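Local atomic coordinates of tyrosine-protein phosphatase non-receptor type 18 (Homo sapiens, PDB entry 2OC3), a protein that removes phosphate from phosphotyrosines of proteins, among them autophosphorylated tyrosine kinases that are overexpressed in tumour tissue. Residues A[60-64]-A[88-92]; A[110-116]-A[144-148]; A[208-212]-A[290-295]. All coordinates share one frame; numbering follows the deposited sequence.

The three contacts follow one another along a single tyrosine-phosphatase catalytic domain, each closing before the next opens. Interactions 1 and 2 are neighbours, their centres about 12 Å apart, and they touch through a probable hydrogen bond between Arg62 O and His114 NE2. Both approach the predicted phosphocysteine residue, Cys233; strand 103-108 of the mixed sheet leads into the 110-116 loop. Interaction 3 lies on the opposite side of the chain's centre, its own centre about 34 Å from that of interaction 1 and 29 Å from that of interaction 2. There helices 209-222 and 282-296 pack together, so one pair of contacts joins loops close to Cys233 and the third joins two helices across the chain's centre.

Interaction 1 (A[60-64]-A[88-92]); sequences NVRKN and SDYIN
Asn60 lays its side chain over one face of the Tyr90 ring, with amide and ring planes only 16° apart, so the two flat groups stack. Tyr90 CG is anti to the backbone N (chi1 -178°), which sends the ring toward 60-64. The CB of Asn60 makes a CH-pi contact, 4.0 Å from the centroid of the Tyr90 ring. This joins two sequence motifs of the classical tyrosine phosphatases: the NxxKNRY motif, which begins at Asn60, and the DYIN motif, residues 89-92. The phenol end is gripped at its edge, where Tyr90 OH donates to Asn64 OD1 over 2.7 Å, in the carbonyl plane and on a lone pair. Asn92 ND2 reaches the same Asn64 OD1 at 3.0 Å, but from above that plane, and the two amides stand almost perpendicular. A phenylalanine in place of Tyr90 would keep the ring, but Asn64 OD1 would probably be left with Asn92 ND2 as its one donor of the pair, its in-plane lone pair without a mate.

Around this first shell, neighbouring groups fix the amides. Asn64 ND2 bonds to Gly55 O and Asn60 ND2 to Ala54 O; Asn92 OD1 is paired with Arg275, and Asn92 ND2 also gives to Val69 O. Lys63 runs extended along the ring edge, its CD 3.8 Å from Tyr90 CD2, until its ammonium bonds to Asn60 OD1. Lys63 NZ also comes close to Ser88 OG, though at an angle too poor for a hydrogen bond. That hydroxyl is used in an ST turn, accepting from Tyr90 N at 3.0 Å. Waters add further links, one joining Asn60 ND2 to Asp89 OD1 and another Lys63 O to Asn92 N. A further water accepts from Lys63 NZ and donates to Tyr90 O, the latter bond 2.7 Å long.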
loop_
_atom_site.group_PDB
_atom_site.type_symbol
_atom_site.label_atom_id
_atom_site.label_comp_id
_atom_site.label_asym_id
_atom_site.label_seq_id
_atom_site.Cartn_x
_atom_site.Cartn_y
_atom_site.Cartn_z
ATOM N N ASN A 60 -1.819 18.581 -12.250
ATOM C CA ASN A 60 -1.610 17.505 -11.301
ATOM C C ASN A 60 -0.265 17.473 -10.638
ATOM O O ASN A 60 -0.048 16.731 -9.691
ATOM C CB ASN A 60 -1.837 16.173 -11.982
ATOM C CG ASN A 60 -3.249 15.998 -12.416
ATOM O OD1 ASN A 60 -4.184 16.486 -11.750
ATOM N ND2 ASN A 60 -3.444 15.251 -13.508
ATOM N N VAL A 61 0.696 18.239 -11.120
ATOM C CA VAL A 61 2.069 18.124 -10.617
ATOM C C VAL A 61 2.136 18.374 -9.113
ATOM O O VAL A 61 2.869 17.654 -8.413
ATOM C CB VAL A 61 3.026 19.066 -11.386
ATOM C CG1 VAL A 61 4.362 19.189 -10.674
ATOM C CG2 VAL A 61 3.203 18.554 -12.807
ATOM N N ARG A 62 1.366 19.333 -8.620
ATOM C CA ARG A 62 1.358 19.706 -7.211
ATOM C C ARG A 62 0.760 18.618 -6.318
ATOM O O ARG A 62 0.842 18.686 -5.082
ATOM C CB ARG A 62 0.546 20.983 -6.989
ATOM N N LYS A 63 0.054 17.687 -6.942
ATOM C CA LYS A 63 -0.601 16.594 -6.210
ATOM C C LYS A 63 0.321 15.407 -5.963
ATOM O O LYS A 63 -0.127 14.419 -5.370
ATOM C CB LYS A 63 -1.881 16.153 -6.927
ATOM C CG LYS A 63 -2.870 17.259 -7.195
ATOM C CD LYS A 63 -4.010 16.779 -8.054
ATOM C CE LYS A 63 -4.964 17.890 -8.504
ATOM N NZ LYS A 63 -5.929 17.333 -9.532
ATOM N N ASN A 64 1.574 15.473 -6.411
ATOM C CA ASN A 64 2.578 14.432 -6.187
ATOM C C ASN A 64 3.513 14.854 -5.068
ATOM O O ASN A 64 4.096 15.922 -5.125
ATOM C CB ASN A 64 3.387 14.212 -7.457
ATOM C CG ASN A 64 2.495 13.806 -8.597
ATOM O OD1 ASN A 64 1.566 13.027 -8.411
ATOM N ND2 ASN A 64 2.730 14.386 -9.800
ATOM N N SER A 88 -11.232 16.736 -9.895
ATOM C CA SER A 88 -10.324 16.047 -10.816
ATOM C C SER A 88 -10.315 14.523 -10.624
ATOM O O SER A 88 -10.573 14.009 -9.523
ATOM C CB SER A 88 -8.909 16.557 -10.540
ATOM O OG SER A 88 -7.867 15.727 -11.030
ATOM N N ASP A 89 -9.996 13.795 -11.681
ATOM C CA ASP A 89 -9.862 12.340 -11.588
ATOM C C ASP A 89 -8.540 11.824 -11.007
ATOM O O ASP A 89 -8.388 10.632 -10.821
ATOM C CB ASP A 89 -10.152 11.666 -12.925
ATOM C CG ASP A 89 -9.048 11.801 -13.963
ATOM O OD1 ASP A 89 -7.886 12.105 -13.648
ATOM O OD2 ASP A 89 -9.343 11.563 -15.181
ATOM N N TYR A 90 -7.642 12.737 -10.682
ATOM C CA TYR A 90 -6.262 12.381 -10.425
ATOM C C TYR A 90 -5.942 12.172 -8.932
ATOM O O TYR A 90 -6.245 12.996 -8.082
ATOM C CB TYR A 90 -5.285 13.404 -10.997
ATOM C CG TYR A 90 -3.874 12.992 -10.762
ATOM C CD1 TYR A 90 -3.237 12.061 -11.592
ATOM C CD2 TYR A 90 -3.192 13.443 -9.662
ATOM C CE1 TYR A 90 -1.944 11.645 -11.382
ATOM C CE2 TYR A 90 -1.831 13.050 -9.449
ATOM C CZ TYR A 90 -1.229 12.142 -10.306
ATOM O OH TYR A 90 0.064 11.681 -10.165
ATOM N N ILE A 91 -5.293 11.037 -8.674
ATOM C CA ILE A 91 -4.585 10.800 -7.395
ATOM C C ILE A 91 -3.325 10.025 -7.692
ATOM O O ILE A 91 -3.257 9.214 -8.621
ATOM C CB ILE A 91 -5.475 10.064 -6.339
ATOM C CG1 ILE A 91 -4.776 10.090 -4.960
ATOM C CG2 ILE A 91 -5.791 8.658 -6.763
ATOM C CD1 ILE A 91 -5.696 9.816 -3.777
ATOM N N ASN A 92 -2.278 10.289 -6.919
ATOM C CA ASN A 92 -1.064 9.510 -7.055
ATOM C C ASN A 92 -1.270 8.156 -6.401
ATOM O O ASN A 92 -1.043 7.974 -5.198
ATOM C CB ASN A 92 0.162 10.244 -6.505
ATOM C CG ASN A 92 1.452 9.588 -6.919
ATOM O OD1 ASN A 92 1.576 8.378 -6.859
ATOM N ND2 ASN A 92 2.435 10.404 -7.320
HETATM O O HOH W 1 -5.970 13.741 -14.704
HETATM O O HOH W 2 -6.825 16.470 -13.746
HETATM O O HOH W 3 -2.386 12.725 -5.167
HETATM O O HOH W 4 -7.394 15.458 -7.788
#

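Interaction 2 (A[110-116]-A[144-148]); sequences GPLPHTL and RCERY
Glu146 folds its aliphatic part over the Pro113 ring, with Glu146 CG 3.4 Å from Pro113 CD. Its first torsion, chi1 -64°, sets CG beside the backbone N and against Pro113 N and Pro111 O, and the bend at chi2 turns the carboxyl carbon over the Pro113 ring. Glu146 OE2 makes a salt bridge with Lys143 NZ. Just behind this overlap, Glu146 N donates to Pro111 O over 3.0 Å, joining the two loops.

On the inner side, Cys145 SG lies against the backbone of Gly110, 3.6 Å from its CA, and also touches Pro111 CD. A beta carbon at Gly110 would clash with this sulfur, so the close approach depends on the glycine. Pro111 CG then leans on Tyr148 CD2 at 3.8 Å, the two side chains crossing at about a right angle. Tyr148 takes the crowded position between its backbone N and carbonyl carbon (chi1 55°), and Leu116 CD2 packs against Tyr148 CB at 3.7 Å, just where helix 116-125 begins.

The segments carry two family sequences, the QGP loop after strand 103-108 and the KCxxYW sequence, which here reads RCERYW. Both lean on the phosphate-binding loop: Gly110 is joined to Ser234 by a backbone bond, and Ser234 OG bonds to Arg144 O. Tyr148 OH meets His232, next to the predicted nucleophile Cys233. One backbone bond amid proline, sulfur and leucine contacts suggests that the contact relies largely on apolar packing, while the Glu146 carboxylate finds its charge partner in Lys143.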
loop_
_atom_site.group_PDB
_atom_site.type_symbol
_atom_site.label_atom_id
_atom_site.label_comp_id
_atom_site.label_asym_id
_atom_site.label_seq_id
_atom_site.Cartn_x
_atom_site.Cartn_y
_atom_site.Cartn_z
ATOM N N GLY A 110 1.321 8.900 0.824
ATOM C CA GLY A 110 0.782 9.565 2.011
ATOM C C GLY A 110 0.239 10.917 1.565
ATOM O O GLY A 110 0.951 11.703 0.934
ATOM N N PRO A 111 -1.049 11.198 1.871
ATOM C CA PRO A 111 -1.634 12.421 1.343
ATOM C C PRO A 111 -0.969 13.712 1.830
ATOM O O PRO A 111 -0.402 13.761 2.945
ATOM C CB PRO A 111 -3.087 12.323 1.781
ATOM C CG PRO A 111 -3.084 11.409 2.905
ATOM C CD PRO A 111 -2.022 10.406 2.635
ATOM N N LEU A 112 -1.041 14.732 0.969
ATOM C CA LEU A 112 -0.568 16.076 1.273
ATOM C C LEU A 112 -1.723 16.896 1.824
ATOM O O LEU A 112 -2.887 16.497 1.701
ATOM C CB LEU A 112 -0.092 16.709 -0.049
ATOM C CG LEU A 112 1.100 16.023 -0.707
ATOM C CD1 LEU A 112 1.142 16.363 -2.199
ATOM C CD2 LEU A 112 2.390 16.460 -0.088
ATOM N N PRO A 113 -1.444 18.090 2.380
ATOM C CA PRO A 113 -2.573 18.872 2.877
ATOM C C PRO A 113 -3.691 19.093 1.839
ATOM O O PRO A 113 -4.888 18.927 2.139
ATOM C CB PRO A 113 -1.910 20.202 3.322
ATOM C CG PRO A 113 -0.538 19.833 3.621
ATOM C CD PRO A 113 -0.159 18.762 2.615
ATOM N N HIS A 114 -3.268 19.362 0.610
ATOM C CA HIS A 114 -4.198 19.593 -0.481
ATOM C C HIS A 114 -4.641 18.342 -1.238
ATOM O O HIS A 114 -5.397 18.473 -2.218
ATOM C CB HIS A 114 -3.626 20.597 -1.474
ATOM C CG HIS A 114 -2.248 20.277 -1.933
ATOM N ND1 HIS A 114 -1.141 20.406 -1.117
ATOM C CD2 HIS A 114 -1.790 19.806 -3.118
ATOM C CE1 HIS A 114 -0.062 20.045 -1.789
ATOM N NE2 HIS A 114 -0.431 19.673 -3.003
ATOM N N THR A 115 -4.203 17.143 -0.818
ATOM C CA THR A 115 -4.786 15.915 -1.379
ATOM C C THR A 115 -5.537 15.045 -0.343
ATOM O O THR A 115 -5.988 13.952 -0.669
ATOM C CB THR A 115 -3.803 15.066 -2.156
ATOM O OG1 THR A 115 -2.884 14.438 -1.253
ATOM C CG2 THR A 115 -3.057 15.888 -3.211
ATOM N N LEU A 116 -5.724 15.552 0.875
ATOM C CA LEU A 116 -6.507 14.847 1.909
ATOM C C LEU A 116 -7.897 14.487 1.412
ATOM O O LEU A 116 -8.397 13.388 1.598
ATOM C CB LEU A 116 -6.646 15.690 3.175
ATOM C CG LEU A 116 -5.432 15.807 4.085
ATOM C CD1 LEU A 116 -5.820 16.660 5.311
ATOM C CD2 LEU A 116 -4.935 14.444 4.577
ATOM N N ARG A 144 6.394 13.317 6.140
ATOM C CA ARG A 144 6.227 12.168 5.260
ATOM C C ARG A 144 4.756 11.855 4.936
ATOM O O ARG A 144 4.476 11.208 3.908
ATOM C CB ARG A 144 6.898 10.942 5.896
ATOM C CG ARG A 144 8.410 11.051 5.946
ATOM C CD ARG A 144 9.045 11.056 4.550
ATOM N NE ARG A 144 10.514 11.040 4.654
ATOM C CZ ARG A 144 11.345 11.553 3.747
ATOM N NH1 ARG A 144 10.911 12.177 2.655
ATOM N NH2 ARG A 144 12.642 11.468 3.972
ATOM N N CYS A 145 3.825 12.303 5.766
ATOM C CA CYS A 145 2.412 12.087 5.524
ATOM C C CYS A 145 1.603 13.036 6.359
ATOM O O CYS A 145 1.888 13.145 7.569
ATOM C CB CYS A 145 2.051 10.646 5.906
ATOM S SG CYS A 145 0.356 10.116 5.499
ATOM N N GLU A 146 0.562 13.636 5.773
ATOM C CA GLU A 146 -0.391 14.375 6.587
ATOM C C GLU A 146 -1.305 13.468 7.396
ATOM O O GLU A 146 -1.716 12.395 6.919
ATOM C CB GLU A 146 -1.212 15.317 5.723
ATOM C CG GLU A 146 -0.382 16.383 5.088
ATOM C CD GLU A 146 0.309 17.285 6.109
ATOM O OE1 GLU A 146 -0.411 17.833 6.976
ATOM O OE2 GLU A 146 1.540 17.376 6.087
ATOM N N ARG A 147 -1.679 13.905 8.591
ATOM C CA ARG A 147 -2.663 13.191 9.388
ATOM C C ARG A 147 -4.010 13.336 8.691
ATOM O O ARG A 147 -4.514 14.457 8.473
ATOM C CB ARG A 147 -2.743 13.753 10.804
ATOM C CG ARG A 147 -3.887 13.151 11.567
ATOM C CD ARG A 147 -3.769 13.399 13.041
ATOM N NE ARG A 147 -3.852 14.816 13.388
ATOM C CZ ARG A 147 -4.991 15.498 13.521
ATOM N NH1 ARG A 147 -6.178 14.937 13.274
ATOM N NH2 ARG A 147 -4.955 16.790 13.876
ATOM N N TYR A 148 -4.611 12.198 8.363
ATOM C CA TYR A 148 -5.935 12.142 7.760
ATOM C C TYR A 148 -6.979 11.513 8.642
ATOM O O TYR A 148 -8.148 11.423 8.244
ATOM C CB TYR A 148 -5.842 11.410 6.442
ATOM C CG TYR A 148 -5.232 10.018 6.544
ATOM C CD1 TYR A 148 -6.012 8.908 6.922
ATOM C CD2 TYR A 148 -3.896 9.789 6.190
ATOM C CE1 TYR A 148 -5.499 7.647 7.004
ATOM C CE2 TYR A 148 -3.351 8.485 6.298
ATOM C CZ TYR A 148 -4.171 7.420 6.673
ATOM O OH TYR A 148 -3.683 6.147 6.710
#

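Interaction 3 (A[208-212]-A[290-295]); sequences PDHML and HTVAQM
Gln294 swings its CG anti to its backbone N (chi1 169°) and keeps an extended chain, which carries its amide across to Asp209, whose carboxylate stands beside its own backbone N (chi1 -62°). Gln294 NE2 donates to Asp209 OD1 at 3.0 Å, arriving from above the carboxylate plane while OD1 stays near the plane of the amide. A water closes the pair, donating to Asp209 OD2 (2.6 Å) and to Gln294 OE1; Ser207 OG is a second partner of Asp209 OD2.

Next to Asp209, Pro208 sits squarely on the imidazole of His290, one turn before Gln294, its CG 3.7 Å from the ring centroid and only 8° off the normal, a CH-pi contact. Its CB meets Thr291 OG1 at 3.3 Å, and that hydroxyl is bonded to Phe287 O within its own helix. These residues join two helices of the phosphatase domain: 209-222 follows the WPD loop that holds Asp201, a substrate-binding residue by similarity, and 282-296 follows the likewise inferred Gln280.

Further along, Leu212 and Met211 pack on Thr291. Leu212 CD2 meets Thr291 CG2 at 3.7 Å, while Leu212 CD1 lies against Gln294 NE2. Met211, bent at its last torsion, brings CE to 3.3 Å from Thr291 OG1 and also touches Val242, Leu243 and Val246 of helix 238-254.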
loop_
_atom_site.group_PDB
_atom_site.type_symbol
_atom_site.label_atom_id
_atom_site.label_comp_id
_atom_site.label_asym_id
_atom_site.label_seq_id
_atom_site.Cartn_x
_atom_site.Cartn_y
_atom_site.Cartn_z
ATOM N N PRO A 208 10.224 -9.793 11.135
ATOM C CA PRO A 208 8.948 -9.668 10.414
ATOM C C PRO A 208 7.700 -9.811 11.256
ATOM O O PRO A 208 6.577 -9.638 10.747
ATOM C CB PRO A 208 8.970 -10.837 9.421
ATOM C CG PRO A 208 10.326 -11.425 9.490
ATOM C CD PRO A 208 10.903 -11.055 10.812
ATOM N N ASP A 209 7.848 -10.198 12.523
ATOM C CA ASP A 209 6.696 -10.650 13.284
ATOM C C ASP A 209 5.569 -9.640 13.348
ATOM O O ASP A 209 4.429 -9.964 13.172
ATOM C CB ASP A 209 7.131 -11.068 14.695
ATOM C CG ASP A 209 8.100 -12.238 14.669
ATOM O OD1 ASP A 209 7.637 -13.395 14.728
ATOM O OD2 ASP A 209 9.324 -11.990 14.576
ATOM N N HIS A 210 5.904 -8.401 13.671
ATOM C CA HIS A 210 4.829 -7.436 13.926
ATOM C C HIS A 210 4.168 -7.000 12.627
ATOM O O HIS A 210 2.961 -6.749 12.596
ATOM C CB HIS A 210 5.333 -6.299 14.819
ATOM C CG HIS A 210 5.639 -6.777 16.205
ATOM N ND1 HIS A 210 6.416 -6.074 17.099
ATOM C CD2 HIS A 210 5.298 -7.931 16.828
ATOM C CE1 HIS A 210 6.535 -6.774 18.219
ATOM N NE2 HIS A 210 5.868 -7.906 18.084
ATOM N N MET A 211 4.930 -6.921 11.554
ATOM C CA MET A 211 4.324 -6.668 10.242
ATOM C C MET A 211 3.379 -7.801 9.858
ATOM O O MET A 211 2.288 -7.565 9.317
ATOM C CB MET A 211 5.380 -6.503 9.156
ATOM C CG MET A 211 4.778 -6.279 7.777
ATOM S SD MET A 211 6.049 -6.188 6.470
ATOM C CE MET A 211 6.776 -7.809 6.567
ATOM N N LEU A 212 3.784 -9.062 10.105
ATOM C CA LEU A 212 2.861 -10.173 9.835
ATOM C C LEU A 212 1.568 -10.038 10.647
ATOM O O LEU A 212 0.470 -10.316 10.148
ATOM C CB LEU A 212 3.530 -11.520 10.150
ATOM C CG LEU A 212 4.416 -12.029 9.050
ATOM C CD1 LEU A 212 5.223 -13.231 9.553
ATOM C CD2 LEU A 212 3.558 -12.436 7.831
ATOM N N HIS A 290 12.678 -12.982 4.224
ATOM C CA HIS A 290 12.650 -13.420 5.616
ATOM C C HIS A 290 11.199 -13.671 6.063
ATOM O O HIS A 290 10.875 -14.692 6.712
ATOM C CB HIS A 290 13.280 -12.337 6.495
ATOM C CG HIS A 290 13.500 -12.723 7.928
ATOM N ND1 HIS A 290 13.124 -13.936 8.467
ATOM C CD2 HIS A 290 14.063 -12.022 8.939
ATOM C CE1 HIS A 290 13.462 -13.970 9.746
ATOM N NE2 HIS A 290 14.031 -12.821 10.059
ATOM N N THR A 291 10.314 -12.742 5.698
ATOM C CA THR A 291 8.904 -12.797 6.065
ATOM C C THR A 291 8.229 -14.009 5.443
ATOM O O THR A 291 7.486 -14.737 6.127
ATOM C CB THR A 291 8.155 -11.509 5.647
ATOM O OG1 THR A 291 8.829 -10.355 6.192
ATOM C CG2 THR A 291 6.724 -11.534 6.139
ATOM N N VAL A 292 8.479 -14.237 4.155
ATOM C CA VAL A 292 7.860 -15.349 3.446
ATOM C C VAL A 292 8.378 -16.697 3.991
ATOM O O VAL A 292 7.578 -17.607 4.212
ATOM C CB VAL A 292 8.056 -15.200 1.914
ATOM C CG1 VAL A 292 7.637 -16.464 1.188
ATOM C CG2 VAL A 292 7.245 -13.973 1.405
ATOM N N ALA A 293 9.682 -16.797 4.233
ATOM C CA ALA A 293 10.280 -18.010 4.832
ATOM C C ALA A 293 9.619 -18.318 6.174
ATOM O O ALA A 293 9.269 -19.476 6.456
ATOM C CB ALA A 293 11.801 -17.840 4.990
ATOM N N GLN A 294 9.402 -17.278 6.982
ATOM C CA GLN A 294 8.759 -17.446 8.285
ATOM C C GLN A 294 7.314 -17.922 8.138
ATOM O O GLN A 294 6.864 -18.821 8.868
ATOM C CB GLN A 294 8.833 -16.173 9.091
ATOM C CG GLN A 294 7.970 -16.210 10.302
ATOM C CD GLN A 294 8.338 -15.183 11.312
ATOM O OE1 GLN A 294 9.480 -14.706 11.349
ATOM N NE2 GLN A 294 7.370 -14.836 12.164
ATOM N N MET A 295 6.580 -17.343 7.192
ATOM C CA MET A 295 5.216 -17.805 6.930
ATOM C C MET A 295 5.200 -19.251 6.487
ATOM O O MET A 295 4.295 -19.985 6.840
ATOM C CB MET A 295 4.543 -16.967 5.843
ATOM C CG MET A 295 4.347 -15.520 6.181
ATOM S SD MET A 295 3.083 -14.705 5.159
ATOM C CE MET A 295 2.949 -15.877 3.829
HETATM O O HOH W 5 11.031 -13.442 13.167
#